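Local atomic coordinates of adenylation domain (Streptomyces sp., PDB entry 5N9X), a protein that belongs to the ANL superfamily of AMP-binding proteins as an adenylation domain and holds ATP and threonine side by side in its binding cleft. Residues R173-P178 against E373-R378; F211-W216 against T317-F322; N309-T314 against Y402-L407. All coordinates share one frame; numbering follows the deposited sequence.

Interaction 1. Residues R173-P178 against E373-R378; sequences RPKGVP and EGYLNR. With ATP (adenosine-5'-triphosphate), chain D.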
loop_
_atom_site.group_PDB
_atom_site.type_symbol
_atom_site.label_atom_id
_atom_site.label_comp_id
_atom_site.label_asym_id
_atom_site.label_seq_id
_atom_site.Cartn_x
_atom_site.Cartn_y
_atom_site.Cartn_z
ATOM N N ARG A 173 -9.174 -7.881 15.141
ATOM C CA ARG A 173 -9.140 -6.440 15.045
ATOM C C ARG A 173 -8.186 -5.958 14.015
ATOM O O ARG A 173 -7.390 -6.709 13.522
ATOM C CB ARG A 173 -8.703 -5.831 16.389
ATOM C CG ARG A 173 -7.525 -6.534 17.035
ATOM C CD ARG A 173 -7.744 -6.794 18.518
ATOM N NE ARG A 173 -6.878 -7.823 19.055
ATOM C CZ ARG A 173 -6.722 -8.982 18.467
ATOM N NH1 ARG A 173 -7.371 -9.235 17.358
ATOM N NH2 ARG A 173 -5.935 -9.895 18.981
ATOM N N PRO A 174 -8.361 -4.609 13.687
ATOM C CA PRO A 174 -7.286 -4.099 12.860
ATOM C C PRO A 174 -6.002 -4.145 13.662
ATOM O O PRO A 174 -6.090 -4.240 14.838
ATOM C CB PRO A 174 -7.685 -2.647 12.570
ATOM C CG PRO A 174 -9.076 -2.491 12.964
ATOM C CD PRO A 174 -9.197 -3.383 14.115
ATOM N N LYS A 175 -4.926 -4.527 13.005
ATOM C CA LYS A 175 -3.634 -4.548 13.691
ATOM C C LYS A 175 -2.625 -3.485 13.281
ATOM O O LYS A 175 -2.432 -3.211 12.103
ATOM C CB LYS A 175 -3.022 -5.944 13.544
ATOM C CG LYS A 175 -2.833 -6.425 12.116
ATOM C CD LYS A 175 -2.246 -7.827 12.125
ATOM C CE LYS A 175 -2.014 -8.358 10.724
ATOM N NZ LYS A 175 -3.276 -8.568 9.968
ATOM N N GLY A 176 -1.977 -2.900 14.285
ATOM C CA GLY A 176 -0.989 -1.866 14.064
ATOM C C GLY A 176 0.434 -2.366 13.847
ATOM O O GLY A 176 0.966 -3.177 14.631
ATOM N N VAL A 177 1.046 -1.852 12.775
ATOM C CA VAL A 177 2.438 -2.100 12.437
ATOM C C VAL A 177 3.232 -0.808 12.625
ATOM O O VAL A 177 3.017 0.180 11.894
ATOM C CB VAL A 177 2.614 -2.579 10.966
ATOM C CG1 VAL A 177 4.048 -3.023 10.721
ATOM C CG2 VAL A 177 1.625 -3.684 10.600
ATOM N N PRO A 178 4.141 -0.794 13.614
ATOM C CA PRO A 178 5.015 0.375 13.791
ATOM C C PRO A 178 6.283 0.262 12.959
ATOM O O PRO A 178 7.033 -0.710 13.086
ATOM C CB PRO A 178 5.330 0.359 15.291
ATOM C CG PRO A 178 5.241 -1.103 15.660
ATOM C CD PRO A 178 4.267 -1.765 14.717
ATOM N N GLU A 373 9.597 -4.259 13.761
ATOM C CA GLU A 373 9.886 -4.922 15.022
ATOM C C GLU A 373 8.691 -5.680 15.587
ATOM O O GLU A 373 8.654 -5.953 16.779
ATOM C CB GLU A 373 10.372 -3.906 16.063
ATOM C CG GLU A 373 11.666 -3.193 15.709
ATOM C CD GLU A 373 12.893 -4.100 15.651
ATOM O OE1 GLU A 373 12.751 -5.348 15.703
ATOM O OE2 GLU A 373 14.015 -3.551 15.521
ATOM N N GLY A 374 7.718 -6.006 14.744
ATOM C CA GLY A 374 6.553 -6.748 15.182
ATOM C C GLY A 374 5.325 -5.874 15.370
ATOM O O GLY A 374 5.420 -4.650 15.335
ATOM N N TYR A 375 4.171 -6.503 15.581
ATOM C CA TYR A 375 2.929 -5.767 15.739
ATOM C C TYR A 375 2.891 -5.013 17.050
ATOM O O TYR A 375 3.614 -5.346 17.997
ATOM C CB TYR A 375 1.721 -6.709 15.639
ATOM C CG TYR A 375 1.675 -7.406 14.306
ATOM C CD1 TYR A 375 1.362 -6.708 13.157
ATOM C CD2 TYR A 375 1.978 -8.756 14.194
ATOM C CE1 TYR A 375 1.339 -7.329 11.939
ATOM C CE2 TYR A 375 1.955 -9.387 12.979
ATOM C CZ TYR A 375 1.632 -8.668 11.857
ATOM O OH TYR A 375 1.597 -9.292 10.657
ATOM N N LEU A 376 2.052 -3.979 17.073
ATOM C CA LEU A 376 1.749 -3.250 18.293
ATOM C C LEU A 376 0.661 -3.982 19.094
ATOM O O LEU A 376 -0.428 -4.259 18.570
ATOM C CB LEU A 376 1.305 -1.823 17.957
ATOM C CG LEU A 376 0.906 -0.933 19.129
ATOM C CD1 LEU A 376 2.131 -0.165 19.613
ATOM C CD2 LEU A 376 -0.216 0.019 18.714
ATOM N N ASN A 377 0.966 -4.300 20.352
ATOM C CA ASN A 377 -0.015 -4.903 21.255
ATOM C C ASN A 377 -0.697 -6.165 20.689
ATOM O O ASN A 377 -1.885 -6.373 20.900
ATOM C CB ASN A 377 -1.076 -3.864 21.610
ATOM C CG ASN A 377 -0.493 -2.660 22.325
ATOM O OD1 ASN A 377 0.575 -2.740 22.937
ATOM N ND2 ASN A 377 -1.191 -1.530 22.242
ATOM N N ARG A 378 0.049 -6.964 19.923
ATOM C CA ARG A 378 -0.415 -8.268 19.442
ATOM C C ARG A 378 0.725 -9.238 19.680
ATOM O O ARG A 378 1.370 -9.703 18.744
ATOM C CB ARG A 378 -0.790 -8.247 17.959
ATOM C CG ARG A 378 -1.820 -7.199 17.560
ATOM C CD ARG A 378 -3.242 -7.450 18.052
ATOM N NE ARG A 378 -4.138 -6.402 17.548
ATOM C CZ ARG A 378 -4.473 -5.281 18.193
ATOM N NH1 ARG A 378 -4.028 -5.035 19.419
ATOM N NH2 ARG A 378 -5.287 -4.409 17.609
HETATM P PG ATP D . -2.200 -7.665 6.444
HETATM O O1G ATP D . -1.721 -9.081 6.146
HETATM O O2G ATP D . -3.224 -7.579 7.534
HETATM O O3G ATP D . -1.090 -6.660 6.699
HETATM P PB ATP D . -2.480 -6.663 3.709
HETATM O O1B ATP D . -1.979 -7.968 3.084
HETATM O O2B ATP D . -3.359 -5.744 2.923
HETATM O O3B ATP D . -3.085 -7.160 5.140
HETATM P PA ATP D . -0.376 -4.884 3.390
HETATM O O1A ATP D . 1.011 -4.927 3.987
HETATM O O2A ATP D . -0.986 -3.521 3.080
HETATM O O3A ATP D . -1.330 -5.741 4.338
HETATM O "O5'" ATP D . -0.532 -5.834 2.068
HETATM C "C5'" ATP D . 0.480 -6.699 1.553
HETATM C "C4'" ATP D . -0.159 -7.892 0.839
HETATM O "O4'" ATP D . -0.508 -7.568 -0.498
HETATM C "C3'" ATP D . 0.699 -9.143 0.795
HETATM O "O3'" ATP D . 0.155 -10.051 1.748
HETATM C "C2'" ATP D . 0.546 -9.702 -0.597
HETATM O "O2'" ATP D . -0.351 -10.808 -0.538
HETATM C "C1'" ATP D . -0.115 -8.606 -1.406
HETATM N N9 ATP D . 0.820 -8.025 -2.419
HETATM C C8 ATP D . 1.520 -6.878 -2.271
HETATM N N7 ATP D . 2.280 -6.591 -3.353
HETATM C C5 ATP D . 2.063 -7.573 -4.245
HETATM C C6 ATP D . 2.555 -7.872 -5.608
HETATM N N6 ATP D . 3.435 -7.046 -6.208
HETATM N N1 ATP D . 2.105 -8.990 -6.212
HETATM C C2 ATP D . 1.249 -9.815 -5.576
HETATM N N3 ATP D . 0.738 -9.613 -4.341
HETATM C C4 ATP D . 1.105 -8.521 -3.627
HETATM O O HOH W 1 9.846 -1.448 13.290
#
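Leu376 N donates to Gly176 O at 2.8 Å in an almost straight bond, 175° at the hydrogen. It ties strand 175-180 to the loop before helix 379-385. Pro174, Lys175 and Gly176 end the glycine-, serine- and threonine-rich signature typical of AMP-binding enzymes.

Gly176 O also lies in the plane of the Tyr375 ring, at the edge, and takes a CA-H...O contact from Tyr375 CA. Pro178 CD packs 3.2 Å from Gly374 O. At the far end a water links the two backbones: it donates to Pro178 O and accepts from Glu373 N.

The polar side-chain contacts centre on Arg378. Its NH2 reaches Pro174 O at 2.9 Å, and the bond lies close to both the guanidinium plane and the carbonyl plane. NH1 bonds to Asn377 O and also forms a salt bridge with Asp113, so the group is gripped from two of its nitrogens. The Arg173 guanidinium lies flat on it, with centres 4.3 Å apart and planes at 10°. The stack brings two like charges together: Arg173 NE and Arg378 NE, both donors, are 3.4 Å apart. Asp113 probably offsets some of this charge. Arg173 and Pro174 are modelled in two conformers, so the stack and the bond to Pro174 O are less certain than the rest. The Tyr375 hydroxyl is held by Glu315 and Arg385.

The apolar contacts gather round the Tyr375 ring. Lys175 CD sits over one face in a CH-pi contact, 4.0 Å from the ring centroid. Val177 CG2 comes to the ring edge, 3.9 Å from Tyr375 CE1. The Lys175 chain is extended through CD and CE, crosses the ring obliquely, and bends at its last torsion, chi4 -66°, which brings NZ to 2.6 Å from ATP O2G.

Interaction 2. Residues F211-W216 against T317-F322; sequences FDFSVW and TVHATF. With THR (threonine), chain C.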
loop_
_atom_site.group_PDB
_atom_site.type_symbol
_atom_site.label_atom_id
_atom_site.label_comp_id
_atom_site.label_asym_id
_atom_site.label_seq_id
_atom_site.Cartn_x
_atom_site.Cartn_y
_atom_site.Cartn_z
ATOM N N PHE A 211 -2.289 4.467 4.248
ATOM C CA PHE A 211 -1.794 3.344 3.446
ATOM C C PHE A 211 -0.298 3.556 3.177
ATOM O O PHE A 211 0.120 4.635 2.731
ATOM C CB PHE A 211 -2.613 3.231 2.156
ATOM C CG PHE A 211 -2.185 2.126 1.248
ATOM C CD1 PHE A 211 -1.759 0.901 1.758
ATOM C CD2 PHE A 211 -2.288 2.281 -0.135
ATOM C CE1 PHE A 211 -1.382 -0.130 0.906
ATOM C CE2 PHE A 211 -1.933 1.263 -0.991
ATOM C CZ PHE A 211 -1.472 0.050 -0.475
ATOM N N ASP A 212 0.518 2.553 3.477
ATOM C CA ASP A 212 1.947 2.797 3.536
ATOM C C ASP A 212 2.586 3.088 2.147
ATOM O O ASP A 212 3.737 3.500 2.053
ATOM C CB ASP A 212 2.637 1.641 4.284
ATOM C CG ASP A 212 2.874 0.414 3.425
ATOM O OD1 ASP A 212 2.269 0.261 2.337
ATOM O OD2 ASP A 212 3.709 -0.411 3.855
ATOM N N PHE A 213 1.804 2.945 1.084
ATOM C CA PHE A 213 2.245 3.256 -0.271
ATOM C C PHE A 213 2.440 4.790 -0.406
ATOM O O PHE A 213 3.206 5.263 -1.249
ATOM C CB PHE A 213 1.219 2.636 -1.258
ATOM C CG PHE A 213 1.772 2.312 -2.627
ATOM C CD1 PHE A 213 3.130 2.382 -2.861
ATOM C CD2 PHE A 213 0.962 1.710 -3.603
ATOM C CE1 PHE A 213 3.663 2.036 -4.086
ATOM C CE2 PHE A 213 1.500 1.310 -4.854
ATOM C CZ PHE A 213 2.850 1.486 -5.092
ATOM N N SER A 214 1.781 5.545 0.472
ATOM C CA SER A 214 1.949 7.006 0.556
ATOM C C SER A 214 3.290 7.433 1.137
ATOM O O SER A 214 3.789 8.497 0.831
ATOM C CB SER A 214 0.823 7.626 1.395
ATOM O OG SER A 214 0.972 7.325 2.781
ATOM N N VAL A 215 3.853 6.596 2.002
ATOM C CA VAL A 215 5.225 6.766 2.513
ATOM C C VAL A 215 6.268 6.759 1.407
ATOM O O VAL A 215 7.168 7.579 1.364
ATOM C CB VAL A 215 5.571 5.663 3.504
ATOM C CG1 VAL A 215 6.967 5.859 4.099
ATOM C CG2 VAL A 215 4.519 5.624 4.601
ATOM N N TRP A 216 6.123 5.806 0.510
ATOM C CA TRP A 216 6.968 5.736 -0.653
ATOM C C TRP A 216 6.778 6.980 -1.504
ATOM O O TRP A 216 7.736 7.575 -1.984
ATOM C CB TRP A 216 6.642 4.465 -1.410
ATOM C CG TRP A 216 7.171 4.316 -2.766
ATOM C CD1 TRP A 216 6.453 4.351 -3.909
ATOM C CD2 TRP A 216 8.528 4.036 -3.145
ATOM N NE1 TRP A 216 7.265 4.126 -4.989
ATOM C CE2 TRP A 216 8.548 3.922 -4.550
ATOM C CE3 TRP A 216 9.728 3.874 -2.434
ATOM C CZ2 TRP A 216 9.738 3.657 -5.273
ATOM C CZ3 TRP A 216 10.901 3.618 -3.149
ATOM C CH2 TRP A 216 10.897 3.513 -4.554
ATOM N N THR A 317 8.077 -2.726 5.367
ATOM C CA THR A 317 8.181 -1.331 4.935
ATOM C C THR A 317 7.938 -1.105 3.432
ATOM O O THR A 317 8.868 -0.872 2.676
ATOM C CB THR A 317 9.558 -0.711 5.343
ATOM O OG1 THR A 317 9.929 -1.167 6.652
ATOM C CG2 THR A 317 9.504 0.835 5.326
ATOM N N VAL A 318 6.663 -1.104 3.050
ATOM C CA VAL A 318 6.192 -0.752 1.711
ATOM C C VAL A 318 6.543 -1.730 0.570
ATOM O O VAL A 318 5.629 -2.300 -0.029
ATOM C CB VAL A 318 6.663 0.665 1.287
ATOM C CG1 VAL A 318 5.760 1.180 0.184
ATOM C CG2 VAL A 318 6.633 1.642 2.490
ATOM N N HIS A 319 7.830 -1.906 0.260
ATOM C CA HIS A 319 8.272 -2.805 -0.821
ATOM C C HIS A 319 9.315 -3.822 -0.385
ATOM O O HIS A 319 10.171 -3.521 0.444
ATOM C CB HIS A 319 8.851 -2.014 -2.019
ATOM C CG HIS A 319 8.022 -0.842 -2.441
ATOM N ND1 HIS A 319 6.750 -0.983 -2.943
ATOM C CD2 HIS A 319 8.290 0.488 -2.445
ATOM C CE1 HIS A 319 6.263 0.216 -3.234
ATOM N NE2 HIS A 319 7.175 1.123 -2.942
ATOM N N ALA A 320 9.271 -5.007 -0.991
ATOM C CA ALA A 320 10.210 -6.064 -0.649
ATOM C C ALA A 320 10.909 -6.650 -1.885
ATOM O O ALA A 320 11.895 -7.402 -1.751
ATOM C CB ALA A 320 9.501 -7.162 0.109
ATOM N N THR A 321 10.388 -6.354 -3.076
ATOM C CA THR A 321 10.997 -6.839 -4.322
ATOM C C THR A 321 10.923 -5.790 -5.422
ATOM O O THR A 321 10.304 -4.742 -5.248
ATOM C CB THR A 321 10.336 -8.146 -4.857
ATOM O OG1 THR A 321 9.094 -7.849 -5.498
ATOM C CG2 THR A 321 10.098 -9.151 -3.747
ATOM N N PHE A 322 11.537 -6.113 -6.560
ATOM C CA PHE A 322 11.633 -5.237 -7.726
ATOM C C PHE A 322 11.699 -6.102 -8.980
ATOM O O PHE A 322 12.492 -7.053 -9.081
ATOM C CB PHE A 322 12.872 -4.325 -7.618
ATOM C CG PHE A 322 13.113 -3.412 -8.820
ATOM C CD1 PHE A 322 13.649 -3.907 -10.018
ATOM C CD2 PHE A 322 12.879 -2.035 -8.712
ATOM C CE1 PHE A 322 13.902 -3.048 -11.118
ATOM C CE2 PHE A 322 13.138 -1.167 -9.788
ATOM C CZ PHE A 322 13.651 -1.676 -11.003
HETATM N N THR C . 2.822 -2.034 1.131
HETATM C CA THR C . 1.662 -1.966 0.230
HETATM C C THR C . 0.737 -3.078 0.635
HETATM O O THR C . -0.428 -3.258 0.229
HETATM C CB THR C . 2.037 -2.141 -1.261
HETATM O OG1 THR C . 2.892 -3.292 -1.421
HETATM C CG2 THR C . 2.731 -0.890 -1.785
HETATM O OXT THR C . 1.274 -3.848 1.420
#
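His319 points the NE2 corner of its ring at one face of Trp216. The pair is T-shaped: the planes stand at 86° and NE2 lies 3.2 Å from Trp216 CG. Another His319 atom, CE1, comes to 3.3 Å from Phe213 CE1, which lies in the imidazole plane. These two rings meet obliquely. Val318 CG1 lies over one face of His319, toward the rim. One face of Phe213 carries the methyl CG2 of the bound threonine, seated over the ring centre 3.4 Å above the plane. Phe211 has Phe213 CB over one face, toward the rim, and the threonine O at its edge.

His319 CG is anti to its own carbonyl carbon (chi1 -46°), which turns the ring toward helix 213-222. There Phe213, Trp216 and His319 form an aromatic cluster. Trp203 and Phe188 meet Trp216 from outside the two segments and extend it.

The Val318 branches pack against the other segment. CG1 lies 3.8 Å from Trp216 CB, and CG2 lies against Asp212 O and Val215.

The polar contacts converge on the ligand. Threonine N donates to Asp212 OD1 at 2.7 Å and to Val318 O at 3.0 Å, so both segments grip the amino group. The carboxylate would also favour a positive charge there. Val318 O receives the threonine OG1 as well. The other carboxylate oxygen, Asp212 OD2, accepts a weak bond from Val318 N, bent to 124° at the hydrogen. Next to Asp212, Phe211 O takes bonds from Ser214 N and Ser214 OG, which approach from opposite faces of its plane.

An aspartate holding the amino group, with aromatic walls round the side chain, is typical of the amino-acid pocket of adenylation domains.

Interaction 3. Residues N309-T314 against Y402-L407; sequences NMYGIT and YHSGDL. With ATP (adenosine-5'-triphosphate), chain D; THR (threonine), chain C.
Tyr311 OH donates to Asp406 OD2 at 2.5 Å, a short bond. The acceptor lies in the plane of the tyrosine ring, at its edge. On the carboxylate the hydroxyl arrives on the anti side, 31° out of plane. Ile313 makes the apolar half of the contact: CD1 touches the edge of the Tyr402 ring, 3.4 Å from CE2.

ATP lies against these residues. Its O2' donates to Asp406 OD1 at 2.6 Å and its O3' to Asp406 OD2 at 3.0 Å. Ile313 CG2 packs on the ribose, 3.3 Å from C5'. The adenine N6 donates to Met310 O at 2.9 Å and weakly to Asn309 OD1. Tyr311 CD1 approaches the base at C5, obliquely. Gly312 lies beside both ligands, with its O near adenine C8 and threonine OG1.

A second shell sets these groups. Tyr311 CG is anti to the backbone N (chi1 166°), which carries the ring toward strand 400-410. On that strand Ser404 OG accepts from Asp406 N at 2.9 Å, closing an ST turn. Ser404 OG is also bonded to Leu364 O. Tyr418 OH holds Asp406 OD1, and Thr321 OG1 meets Tyr311 N. Tyr402 OH probably hydrogen-bonds Tyr375 OH.

Asp406 thus has donors at both oxygens: two ribose hydroxyls and two tyrosine hydroxyls. This leaves its carboxylate little freedom to turn, and the ribose is read through both hydroxyls, as expected of the ribose-binding aspartate in the ANL family.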
loop_
_atom_site.group_PDB
_atom_site.type_symbol
_atom_site.label_atom_id
_atom_site.label_comp_id
_atom_site.label_asym_id
_atom_site.label_seq_id
_atom_site.Cartn_x
_atom_site.Cartn_y
_atom_site.Cartn_z
ATOM N N ASN A 309 6.966 -3.868 -11.159
ATOM C CA ASN A 309 6.074 -4.495 -10.218
ATOM C C ASN A 309 6.853 -4.608 -8.938
ATOM O O ASN A 309 8.006 -4.995 -8.968
ATOM C CB ASN A 309 5.578 -5.868 -10.694
ATOM C CG ASN A 309 4.597 -6.470 -9.716
ATOM O OD1 ASN A 309 4.094 -5.762 -8.846
ATOM N ND2 ASN A 309 4.312 -7.764 -9.849
ATOM N N MET A 310 6.260 -4.214 -7.821
ATOM C CA MET A 310 6.938 -4.395 -6.533
ATOM C C MET A 310 6.062 -5.173 -5.565
ATOM O O MET A 310 4.966 -4.724 -5.230
ATOM C CB MET A 310 7.350 -3.048 -5.915
ATOM C CG MET A 310 8.364 -2.275 -6.745
ATOM S SD MET A 310 9.046 -0.760 -6.007
ATOM C CE MET A 310 10.486 -1.438 -5.138
ATOM N N TYR A 311 6.532 -6.345 -5.149
ATOM C CA TYR A 311 5.855 -7.067 -4.074
ATOM C C TYR A 311 6.240 -6.370 -2.797
ATOM O O TYR A 311 7.410 -5.969 -2.633
ATOM C CB TYR A 311 6.236 -8.559 -4.025
ATOM C CG TYR A 311 5.822 -9.261 -2.735
ATOM C CD1 TYR A 311 4.563 -9.826 -2.610
ATOM C CD2 TYR A 311 6.691 -9.377 -1.658
ATOM C CE1 TYR A 311 4.179 -10.463 -1.453
ATOM C CE2 TYR A 311 6.317 -10.010 -0.499
ATOM C CZ TYR A 311 5.061 -10.546 -0.399
ATOM O OH TYR A 311 4.685 -11.170 0.753
ATOM N N GLY A 312 5.274 -6.221 -1.895
ATOM C CA GLY A 312 5.524 -5.550 -0.635
ATOM C C GLY A 312 4.468 -5.889 0.392
ATOM O O GLY A 312 3.364 -6.322 0.047
ATOM N N ILE A 313 4.824 -5.695 1.658
ATOM C CA ILE A 313 3.933 -5.840 2.799
ATOM C C ILE A 313 4.264 -4.763 3.791
ATOM O O ILE A 313 5.422 -4.316 3.844
ATOM C CB ILE A 313 4.090 -7.207 3.495
ATOM C CG1 ILE A 313 5.504 -7.723 3.273
ATOM C CG2 ILE A 313 3.065 -8.198 3.028
ATOM C CD1 ILE A 313 5.731 -9.088 3.774
ATOM N N THR A 314 3.285 -4.356 4.596
ATOM C CA THR A 314 3.490 -3.261 5.530
ATOM C C THR A 314 4.538 -3.642 6.588
ATOM O O THR A 314 5.297 -2.785 7.077
ATOM C CB THR A 314 2.159 -2.834 6.210
ATOM O OG1 THR A 314 1.243 -2.330 5.223
ATOM C CG2 THR A 314 2.404 -1.772 7.274
ATOM N N TYR A 402 10.385 -12.457 8.802
ATOM C CA TYR A 402 8.941 -12.228 8.809
ATOM C C TYR A 402 8.261 -13.177 7.831
ATOM O O TYR A 402 8.641 -13.286 6.650
ATOM C CB TYR A 402 8.559 -10.776 8.455
ATOM C CG TYR A 402 7.057 -10.620 8.259
ATOM C CD1 TYR A 402 6.201 -10.625 9.350
ATOM C CD2 TYR A 402 6.501 -10.499 6.993
ATOM C CE1 TYR A 402 4.836 -10.504 9.199
ATOM C CE2 TYR A 402 5.129 -10.367 6.821
ATOM C CZ TYR A 402 4.303 -10.369 7.937
ATOM O OH TYR A 402 2.944 -10.229 7.815
ATOM N N HIS A 403 7.243 -13.857 8.326
ATOM C CA HIS A 403 6.526 -14.809 7.509
ATOM C C HIS A 403 5.407 -14.065 6.797
ATOM O O HIS A 403 4.473 -13.589 7.428
ATOM C CB HIS A 403 5.993 -15.966 8.364
ATOM C CG HIS A 403 7.039 -16.623 9.225
ATOM N ND1 HIS A 403 6.741 -17.635 10.112
ATOM C CD2 HIS A 403 8.372 -16.419 9.325
ATOM C CE1 HIS A 403 7.847 -18.024 10.725
ATOM N NE2 HIS A 403 8.849 -17.302 10.271
ATOM N N SER A 404 5.515 -13.953 5.480
ATOM C CA SER A 404 4.607 -13.118 4.710
ATOM C C SER A 404 3.213 -13.728 4.600
ATOM O O SER A 404 2.220 -13.018 4.409
ATOM C CB SER A 404 5.179 -12.875 3.306
ATOM O OG SER A 404 4.994 -14.005 2.474
ATOM N N GLY A 405 3.150 -15.051 4.688
ATOM C CA GLY A 405 1.911 -15.767 4.434
ATOM C C GLY A 405 1.572 -15.758 2.953
ATOM O O GLY A 405 0.414 -15.949 2.565
ATOM N N ASP A 406 2.583 -15.502 2.125
ATOM C CA ASP A 406 2.412 -15.465 0.672
ATOM C C ASP A 406 3.144 -16.631 0.031
ATOM O O ASP A 406 4.257 -16.967 0.441
ATOM C CB ASP A 406 2.931 -14.140 0.105
ATOM C CG ASP A 406 1.940 -13.004 0.249
ATOM O OD1 ASP A 406 0.815 -13.128 -0.277
ATOM O OD2 ASP A 406 2.280 -11.992 0.899
ATOM N N LEU A 407 2.524 -17.241 -0.971
ATOM C CA LEU A 407 3.148 -18.335 -1.721
ATOM C C LEU A 407 3.856 -17.837 -2.985
ATOM O O LEU A 407 3.244 -17.159 -3.819
ATOM C CB LEU A 407 2.092 -19.395 -2.096
ATOM C CG LEU A 407 1.256 -19.920 -0.923
ATOM C CD1 LEU A 407 0.230 -20.938 -1.363
ATOM C CD2 LEU A 407 2.161 -20.514 0.144
HETATM P PG ATP D . -2.200 -7.665 6.444
HETATM O O1G ATP D . -1.721 -9.081 6.146
HETATM O O2G ATP D . -3.224 -7.579 7.534
HETATM O O3G ATP D . -1.090 -6.660 6.699
HETATM P PB ATP D . -2.480 -6.663 3.709
HETATM O O1B ATP D . -1.979 -7.968 3.084
HETATM O O2B ATP D . -3.359 -5.744 2.923
HETATM O O3B ATP D . -3.085 -7.160 5.140
HETATM P PA ATP D . -0.376 -4.884 3.390
HETATM O O1A ATP D . 1.011 -4.927 3.987
HETATM O O2A ATP D . -0.986 -3.521 3.080
HETATM O O3A ATP D . -1.330 -5.741 4.338
HETATM O "O5'" ATP D . -0.532 -5.834 2.068
HETATM C "C5'" ATP D . 0.480 -6.699 1.553
HETATM C "C4'" ATP D . -0.159 -7.892 0.839
HETATM O "O4'" ATP D . -0.508 -7.568 -0.498
HETATM C "C3'" ATP D . 0.699 -9.143 0.795
HETATM O "O3'" ATP D . 0.155 -10.051 1.748
HETATM C "C2'" ATP D . 0.546 -9.702 -0.597
HETATM O "O2'" ATP D . -0.351 -10.808 -0.538
HETATM C "C1'" ATP D . -0.115 -8.606 -1.406
HETATM N N9 ATP D . 0.820 -8.025 -2.419
HETATM C C8 ATP D . 1.520 -6.878 -2.271
HETATM N N7 ATP D . 2.280 -6.591 -3.353
HETATM C C5 ATP D . 2.063 -7.573 -4.245
HETATM C C6 ATP D . 2.555 -7.872 -5.608
HETATM N N6 ATP D . 3.435 -7.046 -6.208
HETATM N N1 ATP D . 2.105 -8.990 -6.212
HETATM C C2 ATP D . 1.249 -9.815 -5.576
HETATM N N3 ATP D . 0.738 -9.613 -4.341
HETATM C C4 ATP D . 1.105 -8.521 -3.627
HETATM N N THR C . 2.822 -2.034 1.131
HETATM C CA THR C . 1.662 -1.966 0.230
HETATM C C THR C . 0.737 -3.078 0.635
HETATM O O THR C . -0.428 -3.258 0.229
HETATM C CB THR C . 2.037 -2.141 -1.261
HETATM O OG1 THR C . 2.892 -3.292 -1.421
HETATM C CG2 THR C . 2.731 -0.890 -1.785
HETATM O OXT THR C . 1.274 -3.848 1.420
#

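How the interactions relate
All three contacts line one ligand cleft. The centres of interactions 2 and 3 are about 11 Å apart. The centre of interaction 1 is about 17 Å from that of interaction 2 and about 16 Å from that of interaction 3. Along the chain 173-178, 211-216 and 309-314 come first. Then 317-322, 373-378 and 402-407 follow, so interaction 2 falls between the halves of interaction 1, while interaction 3 crosses both. Neighbouring strands 306-310 and 321-324 of one sheet join interactions 2 and 3. Val177 packs on Thr314. Segment 309-314 touches both ligands, so chain segments far apart in sequence build one continuous pocket for ATP and threonine.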